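Local coordinates for protein diol-dehydratase (PDB 5I2A) that probably dehydrates 1,2-propanediol without vitamin B12, as a lyase of the glycyl radical enzyme family, at residues A[202-205]-A[206-210]; A[269-272]-A[273-276]; A[524-527]-A[528-531]. All coordinates share one frame; numbering follows the deposited sequence.

Contact 1 of 3, residues A[202-205]-A[206-210]; sequences TKMC and FLESI
Cys205 and Ser209 meet one turn apart near the start of helix 200-233, where Cys205 O is gripped by two bonds. Ser209 N donates to Cys205 O at 2.9 Å. Ser209 OG donates to Cys205 O at 2.8 Å. The two donors come from opposite faces of the carbonyl plane, the hydroxyl standing above that plane. Ser209 can do this because its OG lies beside its own backbone N (chi1 -66°), turned back toward the preceding turn. The other three bonds are plain i to i+4 helix bonds, from Phe206, Leu207 and Glu208 to Thr202, Lys203 and Met204.

The extended Lys203 lays its methylenes across Leu207, with CG 4.0 Å from Leu207 CD1, while its NZ reaches past to a salt bridge with Glu189. Met204 SD packs more loosely on the same branch, 4.4 Å from Leu207 CD1. Of a different kind is the van der Waals approach of a methyl to a carboxylate oxygen: Met204 is bent at both chi2 and chi3, which carries its CE to 3.9 Å from Glu208 OE2.

On the buried side Cys205 and Ser209 face helix 49-63, and Cys205 also packs on Tyr140 of the second subunit. The bond to Cys205 O thus gives the buried serine hydroxyl an acceptor inside its own helix, supplemented by a weak bond to Val50 O, while Lys203 sends its charge out to Glu189.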
loop_
_atom_site.group_PDB
_atom_site.type_symbol
_atom_site.label_atom_id
_atom_site.label_comp_id
_atom_site.label_asym_id
_atom_site.label_seq_id
_atom_site.Cartn_x
_atom_site.Cartn_y
_atom_site.Cartn_z
ATOM N N THR A 202 -5.785 6.331 7.491
ATOM C CA THR A 202 -6.232 5.650 6.290
ATOM C C THR A 202 -7.755 5.512 6.258
ATOM O O THR A 202 -8.368 5.653 5.205
ATOM C CB THR A 202 -5.588 4.255 6.171
ATOM O OG1 THR A 202 -5.764 3.546 7.407
ATOM C CG2 THR A 202 -4.075 4.381 5.846
ATOM N N LYS A 203 -8.362 5.232 7.409
ATOM C CA LYS A 203 -9.815 5.129 7.478
ATOM C C LYS A 203 -10.446 6.472 7.130
ATOM O O LYS A 203 -11.365 6.545 6.310
ATOM C CB LYS A 203 -10.291 4.662 8.866
ATOM C CG LYS A 203 -11.816 4.663 9.033
ATOM C CD LYS A 203 -12.293 3.752 10.176
ATOM C CE LYS A 203 -13.827 3.617 10.178
ATOM N NZ LYS A 203 -14.354 2.796 11.320
ATOM N N MET A 204 -9.949 7.538 7.745
ATOM C CA MET A 204 -10.553 8.850 7.549
ATOM C C MET A 204 -10.307 9.352 6.140
ATOM O O MET A 204 -11.177 9.978 5.569
ATOM C CB MET A 204 -10.035 9.861 8.572
ATOM C CG MET A 204 -10.613 9.659 9.974
ATOM S SD MET A 204 -12.410 9.946 10.018
ATOM C CE MET A 204 -12.460 11.520 9.193
ATOM N N CYS A 205 -9.138 9.064 5.567
ATOM C CA CYS A 205 -8.910 9.436 4.173
ATOM C C CYS A 205 -9.951 8.761 3.248
ATOM O O CYS A 205 -10.493 9.396 2.354
ATOM C CB CYS A 205 -7.496 9.072 3.724
ATOM S SG CYS A 205 -7.042 9.725 2.089
ATOM N N PHE A 206 -10.204 7.476 3.463
ATOM C CA PHE A 206 -11.176 6.734 2.656
ATOM C C PHE A 206 -12.581 7.314 2.826
ATOM O O PHE A 206 -13.281 7.544 1.847
ATOM C CB PHE A 206 -11.163 5.249 3.028
ATOM C CG PHE A 206 -12.233 4.446 2.357
ATOM C CD1 PHE A 206 -12.182 4.192 0.996
ATOM C CD2 PHE A 206 -13.300 3.947 3.088
ATOM C CE1 PHE A 206 -13.182 3.452 0.375
ATOM C CE2 PHE A 206 -14.294 3.202 2.474
ATOM C CZ PHE A 206 -14.238 2.960 1.115
ATOM N N LEU A 207 -12.976 7.569 4.071
ATOM C CA LEU A 207 -14.287 8.158 4.346
ATOM C C LEU A 207 -14.415 9.557 3.712
ATOM O O LEU A 207 -15.447 9.865 3.135
ATOM C CB LEU A 207 -14.558 8.210 5.858
ATOM C CG LEU A 207 -14.662 6.840 6.558
ATOM C CD1 LEU A 207 -14.929 6.959 8.052
ATOM C CD2 LEU A 207 -15.738 5.968 5.909
ATOM N N GLU A 208 -13.377 10.390 3.791
ATOM C CA GLU A 208 -13.437 11.710 3.153
ATOM C C GLU A 208 -13.559 11.568 1.646
ATOM O O GLU A 208 -14.247 12.350 1.001
ATOM C CB GLU A 208 -12.204 12.561 3.465
ATOM C CG GLU A 208 -11.952 12.823 4.935
ATOM C CD GLU A 208 -12.737 13.993 5.483
ATOM O OE1 GLU A 208 -13.658 14.491 4.791
ATOM O OE2 GLU A 208 -12.415 14.424 6.615
ATOM N N SER A 209 -12.863 10.577 1.095
ATOM C CA SER A 209 -12.923 10.281 -0.333
ATOM C C SER A 209 -14.337 9.923 -0.788
ATOM O O SER A 209 -14.749 10.284 -1.885
ATOM C CB SER A 209 -11.977 9.133 -0.683
ATOM O OG SER A 209 -10.637 9.529 -0.479
ATOM N N ILE A 210 -15.069 9.204 0.050
ATOM C CA ILE A 210 -16.454 8.896 -0.273
ATOM C C ILE A 210 -17.292 10.177 -0.353
ATOM O O ILE A 210 -18.071 10.352 -1.289
ATOM C CB ILE A 210 -17.076 7.937 0.742
ATOM C CG1 ILE A 210 -16.397 6.563 0.657
ATOM C CG2 ILE A 210 -18.591 7.822 0.509
ATOM C CD1 ILE A 210 -16.896 5.533 1.721
#

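Contact 2 of 3, residues A[269-272]-A[273-276]; sequences FWFI and QQVL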
loop_
_atom_site.group_PDB
_atom_site.type_symbol
_atom_site.label_atom_id
_atom_site.label_comp_id
_atom_site.label_asym_id
_atom_site.label_seq_id
_atom_site.Cartn_x
_atom_site.Cartn_y
_atom_site.Cartn_z
ATOM N N PHE A 269 -31.556 5.643 -10.401
ATOM C CA PHE A 269 -30.965 4.402 -10.841
ATOM C C PHE A 269 -29.998 4.621 -11.997
ATOM O O PHE A 269 -28.860 4.146 -11.946
ATOM C CB PHE A 269 -32.029 3.401 -11.270
ATOM C CG PHE A 269 -31.491 2.311 -12.134
ATOM C CD1 PHE A 269 -30.848 1.225 -11.570
ATOM C CD2 PHE A 269 -31.583 2.388 -13.510
ATOM C CE1 PHE A 269 -30.329 0.228 -12.354
ATOM C CE2 PHE A 269 -31.064 1.389 -14.301
ATOM C CZ PHE A 269 -30.437 0.305 -13.718
ATOM N N TRP A 270 -30.437 5.331 -13.034
ATOM C CA TRP A 270 -29.600 5.443 -14.222
ATOM C C TRP A 270 -28.296 6.196 -13.922
ATOM O O TRP A 270 -27.249 5.799 -14.387
ATOM C CB TRP A 270 -30.309 6.123 -15.403
ATOM C CG TRP A 270 -29.342 6.281 -16.548
ATOM C CD1 TRP A 270 -28.819 7.438 -17.030
ATOM C CD2 TRP A 270 -28.712 5.218 -17.282
ATOM N NE1 TRP A 270 -27.931 7.167 -18.049
ATOM C CE2 TRP A 270 -27.844 5.810 -18.214
ATOM C CE3 TRP A 270 -28.813 3.820 -17.245
ATOM C CZ2 TRP A 270 -27.069 5.058 -19.095
ATOM C CZ3 TRP A 270 -28.055 3.072 -18.127
ATOM C CH2 TRP A 270 -27.196 3.692 -19.043
ATOM N N PHE A 271 -28.364 7.281 -13.162
ATOM C CA PHE A 271 -27.145 8.017 -12.805
ATOM C C PHE A 271 -26.137 7.104 -12.085
ATOM O O PHE A 271 -24.949 7.157 -12.358
ATOM C CB PHE A 271 -27.487 9.241 -11.943
ATOM C CG PHE A 271 -27.849 10.479 -12.749
ATOM C CD1 PHE A 271 -27.166 10.796 -13.913
ATOM C CD2 PHE A 271 -28.880 11.312 -12.341
ATOM C CE1 PHE A 271 -27.493 11.932 -14.650
ATOM C CE2 PHE A 271 -29.215 12.451 -13.072
ATOM C CZ PHE A 271 -28.530 12.763 -14.222
ATOM N N ILE A 272 -26.620 6.247 -11.195
ATOM C CA ILE A 272 -25.725 5.336 -10.496
ATOM C C ILE A 272 -25.129 4.331 -11.489
ATOM O O ILE A 272 -23.914 4.137 -11.514
ATOM C CB ILE A 272 -26.430 4.595 -9.346
ATOM C CG1 ILE A 272 -26.925 5.594 -8.297
ATOM C CG2 ILE A 272 -25.483 3.600 -8.715
ATOM C CD1 ILE A 272 -25.816 6.537 -7.754
ATOM N N GLN A 273 -25.982 3.733 -12.322
ATOM C CA GLN A 273 -25.539 2.795 -13.359
ATOM C C GLN A 273 -24.469 3.412 -14.251
ATOM O O GLN A 273 -23.496 2.757 -14.615
ATOM C CB GLN A 273 -26.714 2.340 -14.229
ATOM C CG GLN A 273 -26.362 1.254 -15.248
ATOM C CD GLN A 273 -26.089 -0.108 -14.599
ATOM O OE1 GLN A 273 -26.390 -0.324 -13.423
ATOM N NE2 GLN A 273 -25.521 -1.031 -15.376
ATOM N N GLN A 274 -24.673 4.672 -14.612
ATOM C CA GLN A 274 -23.764 5.361 -15.504
ATOM C C GLN A 274 -22.435 5.737 -14.835
ATOM O O GLN A 274 -21.370 5.411 -15.357
ATOM C CB GLN A 274 -24.421 6.624 -16.074
ATOM C CG GLN A 274 -23.548 7.324 -17.112
ATOM C CD GLN A 274 -23.945 8.782 -17.343
ATOM O OE1 GLN A 274 -24.860 9.296 -16.702
ATOM N NE2 GLN A 274 -23.257 9.442 -18.261
ATOM N N VAL A 275 -22.489 6.413 -13.688
ATOM C CA VAL A 275 -21.250 6.975 -13.146
ATOM C C VAL A 275 -20.310 5.891 -12.611
ATOM O O VAL A 275 -19.104 6.087 -12.609
ATOM C CB VAL A 275 -21.499 8.020 -12.028
ATOM C CG1 VAL A 275 -22.285 9.208 -12.576
ATOM C CG2 VAL A 275 -22.174 7.383 -10.801
ATOM N N LEU A 276 -20.858 4.753 -12.184
ATOM C CA LEU A 276 -20.031 3.617 -11.791
ATOM C C LEU A 276 -19.082 3.257 -12.930
ATOM O O LEU A 276 -17.950 2.865 -12.690
ATOM C CB LEU A 276 -20.886 2.406 -11.406
ATOM C CG LEU A 276 -21.565 2.474 -10.033
ATOM C CD1 LEU A 276 -22.554 1.339 -9.889
ATOM C CD2 LEU A 276 -20.535 2.440 -8.891
#
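Four consecutive i to i+4 bonds carry the helix through Phe269-Leu276, from Gln273 N to Phe269 O at 2.9 Å, nearly straight at 174°, to the longer Leu276 N to Ile272 O at 3.2 Å. Two glutamines thread among three aromatic rings. Gln273 CG, anti to the backbone N (chi1 -174°), lies 3.8 Å from Trp270 CZ3, and the bend at chi2 (71°) turns the amide alongside Phe269, where it is bonded to Tyr171, Gln345 and the backbone of Ile285. Gln274 places CB over one face of the Trp270 indole, 3.9 Å above the plane, then extends beside Phe271 with its amide nearly coplanar with that ring. Its OE1 lies at the ring edge, 3.9 Å from Phe271 CD1, and this buried oxygen has no hydrogen-bonding partner in the model, whereas NE2 bonds to Thr78. On another side Ile272 CG2 meets Leu276 CD1 at 3.9 Å. The fully buried segment is hemmed in by several helices: Phe269, Trp270 and Gln273 pack on helix 309-323, Phe271 and Val275 on helix 200-233, and Ile272, Val275 and Leu276 on helix 525-529, while Gln273 ties it to strand 283-285 through Ile285.

Contact 3 of 3, residues A[524-527]-A[528-531]; sequences LPFE and SCLV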
loop_
_atom_site.group_PDB
_atom_site.type_symbol
_atom_site.label_atom_id
_atom_site.label_comp_id
_atom_site.label_asym_id
_atom_site.label_seq_id
_atom_site.Cartn_x
_atom_site.Cartn_y
_atom_site.Cartn_z
ATOM N N LEU A 524 -11.714 2.306 -5.277
ATOM C CA LEU A 524 -12.824 3.071 -5.826
ATOM C C LEU A 524 -13.762 3.499 -4.726
ATOM O O LEU A 524 -14.563 2.711 -4.249
ATOM C CB LEU A 524 -13.573 2.247 -6.868
ATOM C CG LEU A 524 -12.733 1.656 -7.993
ATOM C CD1 LEU A 524 -13.609 0.808 -8.913
ATOM C CD2 LEU A 524 -12.034 2.774 -8.777
ATOM N N PRO A 525 -13.656 4.755 -4.299
ATOM C CA PRO A 525 -14.510 5.175 -3.188
ATOM C C PRO A 525 -15.994 5.199 -3.533
ATOM O O PRO A 525 -16.775 4.906 -2.640
ATOM C CB PRO A 525 -14.000 6.582 -2.850
ATOM C CG PRO A 525 -13.084 6.956 -3.956
ATOM C CD PRO A 525 -12.589 5.717 -4.594
ATOM N N PHE A 526 -16.388 5.505 -4.769
ATOM C CA PHE A 526 -17.832 5.584 -5.008
ATOM C C PHE A 526 -18.484 4.199 -5.085
ATOM O O PHE A 526 -19.483 3.943 -4.404
ATOM C CB PHE A 526 -18.197 6.391 -6.269
ATOM C CG PHE A 526 -19.676 6.660 -6.354
ATOM C CD1 PHE A 526 -20.292 7.452 -5.384
ATOM C CD2 PHE A 526 -20.463 6.061 -7.332
ATOM C CE1 PHE A 526 -21.667 7.675 -5.402
ATOM C CE2 PHE A 526 -21.843 6.286 -7.370
ATOM C CZ PHE A 526 -22.445 7.090 -6.397
ATOM N N GLU A 527 -17.933 3.305 -5.896
ATOM C CA GLU A 527 -18.424 1.926 -5.900
ATOM C C GLU A 527 -18.377 1.311 -4.485
ATOM O O GLU A 527 -19.319 0.641 -4.062
ATOM C CB GLU A 527 -17.629 1.071 -6.877
ATOM C CG GLU A 527 -18.204 -0.329 -7.104
ATOM C CD GLU A 527 -17.631 -1.376 -6.170
ATOM O OE1 GLU A 527 -16.599 -1.104 -5.521
ATOM O OE2 GLU A 527 -18.213 -2.481 -6.091
ATOM N N SER A 528 -17.309 1.577 -3.740
ATOM C CA SER A 528 -17.162 0.980 -2.407
ATOM C C SER A 528 -18.239 1.431 -1.415
ATOM O O SER A 528 -18.697 0.634 -0.594
ATOM C CB SER A 528 -15.774 1.284 -1.814
ATOM O OG SER A 528 -14.749 0.660 -2.561
ATOM N N CYS A 529 -18.649 2.694 -1.489
ATOM C CA CYS A 529 -19.552 3.213 -0.473
ATOM C C CYS A 529 -20.930 2.575 -0.605
ATOM O O CYS A 529 -21.708 2.586 0.337
ATOM C CB CYS A 529 -19.665 4.746 -0.537
ATOM S SG CYS A 529 -20.658 5.477 -1.876
ATOM N N LEU A 530 -21.208 1.989 -1.767
ATOM C CA LEU A 530 -22.483 1.311 -1.980
ATOM C C LEU A 530 -22.385 -0.218 -1.789
ATOM O O LEU A 530 -23.265 -0.969 -2.213
ATOM C CB LEU A 530 -23.010 1.651 -3.373
ATOM C CG LEU A 530 -23.148 3.144 -3.671
ATOM C CD1 LEU A 530 -23.676 3.353 -5.077
ATOM C CD2 LEU A 530 -24.061 3.793 -2.618
ATOM N N VAL A 531 -21.308 -0.673 -1.144
ATOM C CA VAL A 531 -21.123 -2.094 -0.858
ATOM C C VAL A 531 -20.723 -2.298 0.613
ATOM O O VAL A 531 -19.708 -1.755 1.039
ATOM C CB VAL A 531 -20.022 -2.718 -1.765
ATOM C CG1 VAL A 531 -19.745 -4.172 -1.361
ATOM C CG2 VAL A 531 -20.374 -2.619 -3.244
#
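Phe526 spreads its ring beside Cys529 and Leu530 on the short helix 525-529, where the sulfur-aromatic contact is oblique: Cys529 SG stands 4.7 Å from the ring centroid, 39° off the normal. The nearest ring atom, CD1, is 4.0 Å from SG. Cys529 holds its sulfur between its own backbone N and carbonyl carbon (chi1 75°), a rotamer that directs it back over the preceding turn. Farther round the ring, Phe526 CE2 meets Leu530 CD1 at 4.1 Å, the two side chains crossing at a slant. The same ring packs on helices 171-190, 200-233 and 262-279.

Glu527 takes a different course. Its chain bends at chi2 (-92°), turning the carboxylate toward Val531, so that OE2 lies 3.6 Å from Val531 CG2, while OE1 accepts a bond from Gln542 NE2. An alanine here removes the carboxylate, and Gln542 NE2 would probably be left without this acceptor and Val531 CG2 without the neighbour it rests against.

Before the helix, Leu524 sits at the N-cap position, with Glu279 accepting from the backbone N atoms of Phe526 and Glu527 in the first turn. Leu530 N bonds to the carbonyl three residues back, Glu527 O, reaching it from above the carbonyl plane. Ser528 bonds twice to the N-cap carbonyl: its N reaches Leu524 O from one face of the carbonyl plane and its OG from the other, at 2.7 Å.

Overall arrangement
Contact 3 is the middle piece: helix 525-529 touches helix 200-233 of contact 1 on one side and helix 262-279 of contact 2 on another, whereas contacts 1 and 2 stay about 11 Å apart at their nearest atoms. Ile210 packs on Cys529, and Val275 and Ile272 close on the Phe526 ring. Contacts 2 and 3 are wholly buried; contact 1 is only partly so, its centre about 31 Å from the chain centre and within reach of the second subunit. Contacts 1 and 3 share a serine gripping one carbonyl from opposite faces; contact 1 adds long, partly exposed chains, contact 3 a sulfur-aromatic contact and buried carboxylate. Contact 2 has glutamines, their amides mostly hydrogen-bonded, among aromatic rings.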